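Local coordinates for protein KLLA0E08119p (Kluyveromyces lactis, PDB 3VA7) that forms the carboxylase portion of a biotin-dependent urea-degrading enzyme, probably converting urea, bicarbonate and ATP into urea-1-carboxylate for later breakdown to ammonia and carbon dioxide, at residues Arg367-Asn372 / Glu408-Leu413; Gly382-Val387 / Tyr440-Asn445; Ala43-Lys48 / Arg394-Val399. All blocks are in the same frame, centred on the assembly; numbering follows the deposited sequence.

Interaction 1: residues Arg367-Asn372 / Glu408-Leu413; sequences RLYAEN and EYDPTL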
loop_
_atom_site.group_PDB
_atom_site.type_symbol
_atom_site.label_atom_id
_atom_site.label_comp_id
_atom_site.label_asym_id
_atom_site.label_seq_id
_atom_site.Cartn_x
_atom_site.Cartn_y
_atom_site.Cartn_z
ATOM N N ARG A 367 -9.803 20.876 14.008
ATOM C CA ARG A 367 -8.432 20.669 13.590
ATOM C C ARG A 367 -8.134 19.185 13.400
ATOM O O ARG A 367 -8.022 18.435 14.386
ATOM C CB ARG A 367 -7.509 21.230 14.655
ATOM C CG ARG A 367 -7.748 22.664 15.080
ATOM C CD ARG A 367 -6.411 23.195 15.649
ATOM N NE ARG A 367 -6.469 24.564 16.137
ATOM C CZ ARG A 367 -5.461 25.154 16.775
ATOM N NH1 ARG A 367 -4.331 24.499 16.990
ATOM N NH2 ARG A 367 -5.580 26.393 17.208
ATOM N N LEU A 368 -7.990 18.761 12.151
ATOM C CA LEU A 368 -7.606 17.386 11.849
ATOM C C LEU A 368 -6.122 17.184 12.032
ATOM O O LEU A 368 -5.324 17.762 11.293
ATOM C CB LEU A 368 -7.993 16.990 10.419
ATOM C CG LEU A 368 -7.926 15.488 10.016
ATOM C CD1 LEU A 368 -9.135 14.686 10.536
ATOM C CD2 LEU A 368 -7.798 15.322 8.482
ATOM N N TYR A 369 -5.775 16.348 13.013
ATOM C CA TYR A 369 -4.389 15.965 13.339
ATOM C C TYR A 369 -4.074 14.502 12.985
ATOM O O TYR A 369 -4.922 13.608 13.169
ATOM C CB TYR A 369 -4.130 16.143 14.844
ATOM C CG TYR A 369 -3.990 17.583 15.312
ATOM C CD1 TYR A 369 -2.777 18.253 15.151
ATOM C CD2 TYR A 369 -5.035 18.253 15.953
ATOM C CE1 TYR A 369 -2.605 19.567 15.563
ATOM C CE2 TYR A 369 -4.879 19.564 16.377
ATOM C CZ TYR A 369 -3.642 20.218 16.180
ATOM O OH TYR A 369 -3.402 21.530 16.550
ATOM N N ALA A 370 -2.850 14.244 12.508
ATOM C CA ALA A 370 -2.317 12.886 12.399
ATOM C C ALA A 370 -1.905 12.438 13.792
ATOM O O ALA A 370 -0.737 12.546 14.195
ATOM C CB ALA A 370 -1.150 12.863 11.485
ATOM N N GLU A 371 -2.878 11.947 14.542
ATOM C CA GLU A 371 -2.680 11.550 15.939
ATOM C C GLU A 371 -3.593 10.387 16.277
ATOM O O GLU A 371 -4.673 10.221 15.649
ATOM C CB GLU A 371 -3.162 12.651 16.866
ATOM C CG GLU A 371 -2.164 13.571 17.405
ATOM C CD GLU A 371 -2.870 14.760 18.031
ATOM O OE1 GLU A 371 -4.132 14.690 18.092
ATOM O OE2 GLU A 371 -2.168 15.746 18.426
ATOM N N ASN A 372 -3.222 9.656 17.332
ATOM C CA ASN A 372 -4.071 8.586 17.842
ATOM C C ASN A 372 -4.818 8.903 19.159
ATOM O O ASN A 372 -4.242 8.840 20.246
ATOM C CB ASN A 372 -3.245 7.301 17.945
ATOM C CG ASN A 372 -4.103 6.112 18.204
ATOM O OD1 ASN A 372 -5.303 6.245 18.353
ATOM N ND2 ASN A 372 -3.507 4.944 18.253
ATOM N N GLU A 408 8.002 14.827 12.635
ATOM C CA GLU A 408 8.938 15.893 12.933
ATOM C C GLU A 408 8.290 17.163 13.529
ATOM O O GLU A 408 8.577 17.560 14.666
ATOM C CB GLU A 408 9.791 16.211 11.694
ATOM C CG GLU A 408 11.208 16.744 12.025
ATOM C CD GLU A 408 12.067 15.801 12.927
ATOM O OE1 GLU A 408 11.870 14.546 12.889
ATOM O OE2 GLU A 408 12.950 16.334 13.663
ATOM N N TYR A 409 7.387 17.788 12.796
ATOM C CA TYR A 409 7.094 19.175 13.133
ATOM C C TYR A 409 5.899 19.411 14.030
ATOM O O TYR A 409 5.989 20.167 15.013
ATOM C CB TYR A 409 7.051 20.031 11.858
ATOM C CG TYR A 409 8.324 19.864 11.044
ATOM C CD1 TYR A 409 9.515 20.502 11.427
ATOM C CD2 TYR A 409 8.343 19.012 9.916
ATOM C CE1 TYR A 409 10.699 20.315 10.686
ATOM C CE2 TYR A 409 9.503 18.813 9.163
ATOM C CZ TYR A 409 10.675 19.464 9.546
ATOM O OH TYR A 409 11.807 19.265 8.795
ATOM N N ASP A 410 4.796 18.756 13.708
ATOM C CA ASP A 410 3.482 19.159 14.195
ATOM C C ASP A 410 2.555 18.378 13.326
ATOM O O ASP A 410 2.678 18.413 12.119
ATOM C CB ASP A 410 3.221 20.652 13.960
ATOM C CG ASP A 410 1.745 21.020 14.085
ATOM O OD1 ASP A 410 1.237 21.240 15.218
ATOM O OD2 ASP A 410 1.084 21.097 13.028
ATOM N N PRO A 411 1.599 17.682 13.934
ATOM C CA PRO A 411 0.841 16.733 13.131
ATOM C C PRO A 411 -0.455 17.313 12.465
ATOM O O PRO A 411 -1.358 16.562 12.107
ATOM C CB PRO A 411 0.549 15.609 14.147
ATOM C CG PRO A 411 0.616 16.288 15.529
ATOM C CD PRO A 411 1.178 17.688 15.351
ATOM N N THR A 412 -0.537 18.621 12.267
ATOM C CA THR A 412 -1.697 19.157 11.576
ATOM C C THR A 412 -1.879 18.641 10.127
ATOM O O THR A 412 -0.956 18.664 9.300
ATOM C CB THR A 412 -1.673 20.690 11.590
ATOM O OG1 THR A 412 -1.802 21.145 12.948
ATOM C CG2 THR A 412 -2.809 21.241 10.727
ATOM N N LEU A 413 -3.077 18.178 9.825
ATOM C CA LEU A 413 -3.366 17.706 8.494
ATOM C C LEU A 413 -4.156 18.755 7.728
ATOM O O LEU A 413 -3.865 19.071 6.568
ATOM C CB LEU A 413 -4.125 16.362 8.545
ATOM C CG LEU A 413 -3.258 15.141 8.931
ATOM C CD1 LEU A 413 -4.001 13.811 9.142
ATOM C CD2 LEU A 413 -2.083 14.963 7.938
#
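The antiparallel pairing of strands 362-372 and 412-420 starts at Y369 and T412, a non-hydrogen-bonded pair with CA atoms 4.5 Å apart, and illustrates how backbone bonds set a register that side chains then fill. Two bonds flank the pair: L413 N donates to L368 O at 2.7 Å, and A370 N donates to P411 O at 2.8 Å. The second of these acceptors also receives a CA-H...O contact from Y369. On the face shared by Y369 and T412, the tyrosine has CG anti to its carbonyl carbon (chi1 -74°), which leans the ring against the segment 408-413. There Y369 CE1 comes obliquely within 3.2 Å of T412 OG1, and Y369 CD1 lies 3.9 Å from P411 CG. The ring's hydroxyl reaches back along its own strand: R367 NH1 donates to Y369 OH at 3.1 Å, in the guanidinium plane and at 158°, while the rest of that guanidinium is held by salt bridges to E268 and E325. D410 OD2 takes T412 OG1 on its syn lone pair; T412 N meets the same oxygen from above the carboxylate plane, closing an Asx turn. Replacing Y369 with an alanine would probably deprive R367 NH1 of its hydroxyl acceptor and open a gap beside P411 and T412. Apart from the Y369-T412 pair lie the aliphatic contacts, with L413 CD1 3.8 Å from A370 CB, L368 CD2 3.8 Å from L413 CB, and V405 touching both A370 and L413. The whole is an antiparallel non-hydrogen-bonded pair, flanked by two backbone bonds and preceded by an Asx turn, within the biotin carboxylase C-terminal domain.

Interaction 2: residues Gly382-Val387 / Tyr440-Asn445; sequences GQLTSV and YGCITN
Y440 meets T385 and S386 together, a case where one strand position faces two on its neighbour. T385 N donates to Y440 O at 2.7 Å, and Y440 N returns a bond of 3.0 Å to S386 O. Tracing the tyrosine outward, its CB lies 4.1 Å from T385 CG2, the two side chains crossing at about a right angle. CG stands anti to the carbonyl carbon (chi1 -52°), which brings one edge of the ring alongside the serine: Y440 CD2 is 3.5 Å from S386 OG and CE2 is 4.0 Å from the same oxygen, which lies near the ring plane. The side chain also touches P599. Next along the chain, G441 adopts backbone angles that by themselves call for glycine, and a CB there would run into Q383 O. With no side chain in the way, G441 CA approaches that carbonyl in a CA-H...O contact. L384 CD2 then packs at 3.6 Å on C442 SG, with V405 touching both residues. Two residues, T385 and S386, set against the single Y440 form a classic beta bulge, placed where strand 386-388 pairs with strand 438-440.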
loop_
_atom_site.group_PDB
_atom_site.type_symbol
_atom_site.label_atom_id
_atom_site.label_comp_id
_atom_site.label_asym_id
_atom_site.label_seq_id
_atom_site.Cartn_x
_atom_site.Cartn_y
_atom_site.Cartn_z
ATOM N N GLY A 382 3.172 8.616 8.378
ATOM C CA GLY A 382 2.925 7.724 7.241
ATOM C C GLY A 382 2.399 8.332 5.937
ATOM O O GLY A 382 2.089 9.497 5.882
ATOM N N GLN A 383 2.279 7.521 4.884
ATOM C CA GLN A 383 1.747 7.988 3.602
ATOM C C GLN A 383 0.230 7.978 3.524
ATOM O O GLN A 383 -0.404 6.942 3.781
ATOM C CB GLN A 383 2.294 7.195 2.427
ATOM C CG GLN A 383 2.032 7.922 1.180
ATOM C CD GLN A 383 2.625 7.282 -0.037
ATOM O OE1 GLN A 383 3.022 7.988 -0.972
ATOM N NE2 GLN A 383 2.654 5.959 -0.072
ATOM N N LEU A 384 -0.343 9.124 3.163
ATOM C CA LEU A 384 -1.762 9.206 2.957
ATOM C C LEU A 384 -2.102 8.499 1.649
ATOM O O LEU A 384 -1.433 8.656 0.634
ATOM C CB LEU A 384 -2.278 10.648 2.979
ATOM C CG LEU A 384 -2.020 11.383 4.286
ATOM C CD1 LEU A 384 -2.602 12.747 4.218
ATOM C CD2 LEU A 384 -2.520 10.631 5.530
ATOM N N THR A 385 -3.182 7.741 1.692
ATOM C CA THR A 385 -3.460 6.731 0.715
ATOM C C THR A 385 -4.722 7.101 -0.045
ATOM O O THR A 385 -4.999 6.627 -1.171
ATOM C CB THR A 385 -3.573 5.380 1.488
ATOM O OG1 THR A 385 -2.536 4.488 1.042
ATOM C CG2 THR A 385 -4.988 4.765 1.480
ATOM N N SER A 386 -5.494 7.956 0.592
ATOM C CA SER A 386 -6.709 8.435 0.015
ATOM C C SER A 386 -7.079 9.653 0.869
ATOM O O SER A 386 -7.005 9.637 2.106
ATOM C CB SER A 386 -7.778 7.318 0.009
ATOM O OG SER A 386 -9.085 7.860 0.217
ATOM N N VAL A 387 -7.438 10.730 0.212
ATOM C CA VAL A 387 -7.696 11.968 0.930
ATOM C C VAL A 387 -8.920 12.605 0.295
ATOM O O VAL A 387 -8.883 13.029 -0.835
ATOM C CB VAL A 387 -6.458 12.940 0.879
ATOM C CG1 VAL A 387 -6.789 14.231 1.543
ATOM C CG2 VAL A 387 -5.181 12.304 1.527
ATOM N N TYR A 440 -6.941 8.579 4.922
ATOM C CA TYR A 440 -6.490 7.239 5.276
ATOM C C TYR A 440 -5.002 7.065 4.962
ATOM O O TYR A 440 -4.509 7.645 4.001
ATOM C CB TYR A 440 -7.303 6.175 4.532
ATOM C CG TYR A 440 -8.833 6.236 4.611
ATOM C CD1 TYR A 440 -9.533 5.841 5.773
ATOM C CD2 TYR A 440 -9.584 6.602 3.489
ATOM C CE1 TYR A 440 -10.954 5.872 5.827
ATOM C CE2 TYR A 440 -10.983 6.622 3.515
ATOM C CZ TYR A 440 -11.661 6.268 4.680
ATOM O OH TYR A 440 -13.046 6.310 4.670
ATOM N N GLY A 441 -4.292 6.280 5.777
ATOM C CA GLY A 441 -2.836 6.146 5.646
ATOM C C GLY A 441 -2.055 6.491 6.910
ATOM O O GLY A 441 -0.918 6.015 7.120
ATOM N N CYS A 442 -2.671 7.351 7.723
ATOM C CA CYS A 442 -2.242 7.723 9.051
ATOM C C CYS A 442 -3.441 7.559 9.940
ATOM O O CYS A 442 -4.562 7.669 9.484
ATOM C CB CYS A 442 -1.921 9.213 9.090
ATOM S SG CYS A 442 -0.417 9.600 8.229
ATOM N N ILE A 443 -3.210 7.347 11.218
ATOM C CA ILE A 443 -4.244 7.496 12.184
ATOM C C ILE A 443 -4.549 9.014 12.353
ATOM O O ILE A 443 -3.633 9.853 12.413
ATOM C CB ILE A 443 -3.822 6.845 13.527
ATOM C CG1 ILE A 443 -3.400 5.364 13.313
ATOM C CG2 ILE A 443 -4.969 6.994 14.592
ATOM C CD1 ILE A 443 -2.623 4.725 14.507
ATOM N N THR A 444 -5.840 9.347 12.407
ATOM C CA THR A 444 -6.296 10.720 12.550
ATOM C C THR A 444 -7.141 10.837 13.787
ATOM O O THR A 444 -7.354 9.850 14.490
ATOM C CB THR A 444 -7.110 11.234 11.314
ATOM O OG1 THR A 444 -8.417 10.622 11.233
ATOM C CG2 THR A 444 -6.313 10.995 10.007
ATOM N N ASN A 445 -7.613 12.045 14.053
ATOM C CA ASN A 445 -8.435 12.277 15.208
ATOM C C ASN A 445 -9.853 12.495 14.735
ATOM O O ASN A 445 -10.660 13.089 15.413
ATOM C CB ASN A 445 -7.882 13.452 16.037
ATOM C CG ASN A 445 -7.909 14.831 15.270
ATOM O OD1 ASN A 445 -7.915 14.904 14.045
ATOM N ND2 ASN A 445 -7.922 15.914 16.032
#

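Interaction 3: residues Ala43-Lys48 / Arg394-Val399; sequences AVRIMK and RVDTWV
R45 on helix 40-53 and R394 on strand 394-397 bring their guanidinium groups together with planes 87° apart, an example of how arginines share a cluster of acids. R45 NE and R394 NH2 are 3.8 Å from each other, approaching obliquely. R394 runs out extended from CG to NE and takes D396 side-on, its NE 2.8 Å from D396 OD1 and its NH2 2.8 Å from D396 OD2, both on the syn sides of the carboxylate; two bonds thus fix the rotation of that acid. In R45, CG stands anti to the backbone N (chi1 176°), which places it 4.2 Å from D396 OD2; a bend at the second torsion then sets the course of CD and the guanidinium, whose nitrogens serve D336, E330 and H326. E330 also takes R394 NH1 and so ties the two arginines to one acid.

One residue earlier on the helix, V44 sets both methyls against the chain where the strand ends: CG1 is 3.6 Å from T397 O, and CG2 is 3.8 Å from W398 CB, the two side chains crossing at about a right angle. W398 turns its indole away from the helix, and its NE1 is held by T412 O. The axis of 43-48 comes within 8.1 Å of that of strand 394-397, their N-to-C directions 120° apart, with helix 69-73 against V44, helix 326-333 against R394 and D396, and strand 412-420 pairing with strand 394-397.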
loop_
_atom_site.group_PDB
_atom_site.type_symbol
_atom_site.label_atom_id
_atom_site.label_comp_id
_atom_site.label_asym_id
_atom_site.label_seq_id
_atom_site.Cartn_x
_atom_site.Cartn_y
_atom_site.Cartn_z
ATOM N N ALA A 43 1.483 27.987 5.199
ATOM C CA ALA A 43 2.221 28.424 4.034
ATOM C C ALA A 43 1.283 28.371 2.800
ATOM O O ALA A 43 1.187 29.363 2.022
ATOM C CB ALA A 43 3.456 27.606 3.835
ATOM N N VAL A 44 0.574 27.239 2.655
ATOM C CA VAL A 44 -0.317 27.068 1.557
ATOM C C VAL A 44 -1.399 28.160 1.578
ATOM O O VAL A 44 -1.762 28.708 0.512
ATOM C CB VAL A 44 -0.965 25.659 1.547
ATOM C CG1 VAL A 44 -2.065 25.588 0.495
ATOM C CG2 VAL A 44 0.085 24.558 1.293
ATOM N N ARG A 45 -1.917 28.496 2.756
ATOM C CA ARG A 45 -2.983 29.476 2.791
ATOM C C ARG A 45 -2.473 30.904 2.470
ATOM O O ARG A 45 -3.187 31.659 1.797
ATOM C CB ARG A 45 -3.771 29.411 4.113
ATOM C CG ARG A 45 -4.864 30.518 4.253
ATOM C CD ARG A 45 -4.461 31.523 5.276
ATOM N NE ARG A 45 -5.274 32.730 5.357
ATOM C CZ ARG A 45 -5.373 33.650 4.396
ATOM N NH1 ARG A 45 -4.735 33.512 3.243
ATOM N NH2 ARG A 45 -6.097 34.746 4.605
ATOM N N ILE A 46 -1.256 31.255 2.903
ATOM C CA ILE A 46 -0.725 32.585 2.674
ATOM C C ILE A 46 -0.513 32.677 1.193
ATOM O O ILE A 46 -0.859 33.688 0.559
ATOM C CB ILE A 46 0.597 32.833 3.467
ATOM C CG1 ILE A 46 0.295 33.183 4.918
ATOM C CG2 ILE A 46 1.480 33.903 2.856
ATOM C CD1 ILE A 46 1.476 32.871 5.912
ATOM N N MET A 47 0.001 31.614 0.605
ATOM C CA MET A 47 0.199 31.618 -0.868
ATOM C C MET A 47 -1.051 31.798 -1.732
ATOM O O MET A 47 -0.944 32.355 -2.822
ATOM C CB MET A 47 0.972 30.386 -1.332
ATOM C CG MET A 47 2.392 30.363 -0.746
ATOM S SD MET A 47 3.258 28.822 -1.070
ATOM C CE MET A 47 4.716 29.098 -0.036
ATOM N N LYS A 48 -2.228 31.346 -1.273
ATOM C CA LYS A 48 -3.426 31.543 -2.098
ATOM C C LYS A 48 -3.693 33.027 -2.200
ATOM O O LYS A 48 -4.053 33.523 -3.278
ATOM C CB LYS A 48 -4.683 30.911 -1.508
ATOM C CG LYS A 48 -4.719 29.432 -1.509
ATOM C CD LYS A 48 -6.175 28.923 -1.559
ATOM C CE LYS A 48 -7.268 29.980 -1.155
ATOM N NZ LYS A 48 -8.655 29.660 -1.733
ATOM N N ARG A 394 -14.737 25.251 3.680
ATOM C CA ARG A 394 -13.392 25.759 3.454
ATOM C C ARG A 394 -12.490 24.797 4.203
ATOM O O ARG A 394 -12.720 24.504 5.385
ATOM C CB ARG A 394 -13.215 27.217 3.987
ATOM C CG ARG A 394 -11.731 27.615 4.120
ATOM C CD ARG A 394 -11.534 29.043 4.356
ATOM N NE ARG A 394 -10.194 29.301 4.844
ATOM C CZ ARG A 394 -9.744 30.518 5.141
ATOM N NH1 ARG A 394 -10.540 31.583 4.992
ATOM N NH2 ARG A 394 -8.507 30.681 5.575
ATOM N N VAL A 395 -11.485 24.265 3.511
ATOM C CA VAL A 395 -10.497 23.418 4.216
ATOM C C VAL A 395 -9.113 23.922 3.962
ATOM O O VAL A 395 -8.700 24.069 2.836
ATOM C CB VAL A 395 -10.753 21.829 4.133
ATOM C CG1 VAL A 395 -12.035 21.479 3.340
ATOM C CG2 VAL A 395 -9.524 21.009 3.711
ATOM N N ASP A 396 -8.430 24.296 5.025
ATOM C CA ASP A 396 -7.076 24.769 4.854
ATOM C C ASP A 396 -6.231 23.551 5.162
ATOM O O ASP A 396 -6.287 22.960 6.270
ATOM C CB ASP A 396 -6.781 25.977 5.747
ATOM C CG ASP A 396 -7.658 27.216 5.417
ATOM O OD1 ASP A 396 -8.308 27.352 4.347
ATOM O OD2 ASP A 396 -7.700 28.115 6.254
ATOM N N THR A 397 -5.510 23.110 4.160
ATOM C CA THR A 397 -4.730 21.937 4.331
ATOM C C THR A 397 -3.467 22.066 3.480
ATOM O O THR A 397 -3.250 23.093 2.795
ATOM C CB THR A 397 -5.561 20.666 3.933
ATOM O OG1 THR A 397 -4.829 19.469 4.274
ATOM C CG2 THR A 397 -5.937 20.693 2.396
ATOM N N TRP A 398 -2.640 21.030 3.524
ATOM C CA TRP A 398 -1.436 20.985 2.720
ATOM C C TRP A 398 -1.235 19.546 2.254
ATOM O O TRP A 398 -0.166 19.204 1.805
ATOM C CB TRP A 398 -0.230 21.459 3.536
ATOM C CG TRP A 398 0.031 20.608 4.692
ATOM C CD1 TRP A 398 -0.683 20.559 5.890
ATOM C CD2 TRP A 398 1.055 19.616 4.797
ATOM N NE1 TRP A 398 -0.130 19.598 6.732
ATOM C CE2 TRP A 398 0.929 19.009 6.087
ATOM C CE3 TRP A 398 2.065 19.173 3.928
ATOM C CZ2 TRP A 398 1.779 17.979 6.510
ATOM C CZ3 TRP A 398 2.920 18.153 4.345
ATOM C CH2 TRP A 398 2.780 17.561 5.629
ATOM N N VAL A 399 -2.280 18.717 2.342
ATOM C CA VAL A 399 -2.151 17.293 2.041
ATOM C C VAL A 399 -3.130 16.799 0.966
ATOM O O VAL A 399 -4.180 17.415 0.702
ATOM C CB VAL A 399 -2.281 16.458 3.310
ATOM C CG1 VAL A 399 -1.350 17.029 4.409
ATOM C CG2 VAL A 399 -3.744 16.360 3.757
#

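How the interactions relate
All three contacts fall within the biotin carboxylation region, and the first two lie in its C-terminal domain. Their segments interleave along the chain in the order 43-48, 367-372, 382-387, 394-399, 408-413 and 440-445. Interactions 1 and 2 have centres 11 Å apart, joined by N445, whose side chain bonds to Y369 N and R367 O. Interaction 3 lies about 15 Å from interaction 1 between centres; T397 OG1 bonds to L413 O. L384 and V399 pack where interactions 2 and 3 meet, 18 Å between centres. Strands 362-372, 378-383, 394-397 and 412-420 belong to one antiparallel sheet; interaction 2 leads from it into the small 386-388/438-440 pair, and interaction 3 packs helix 40-53 on the sheet.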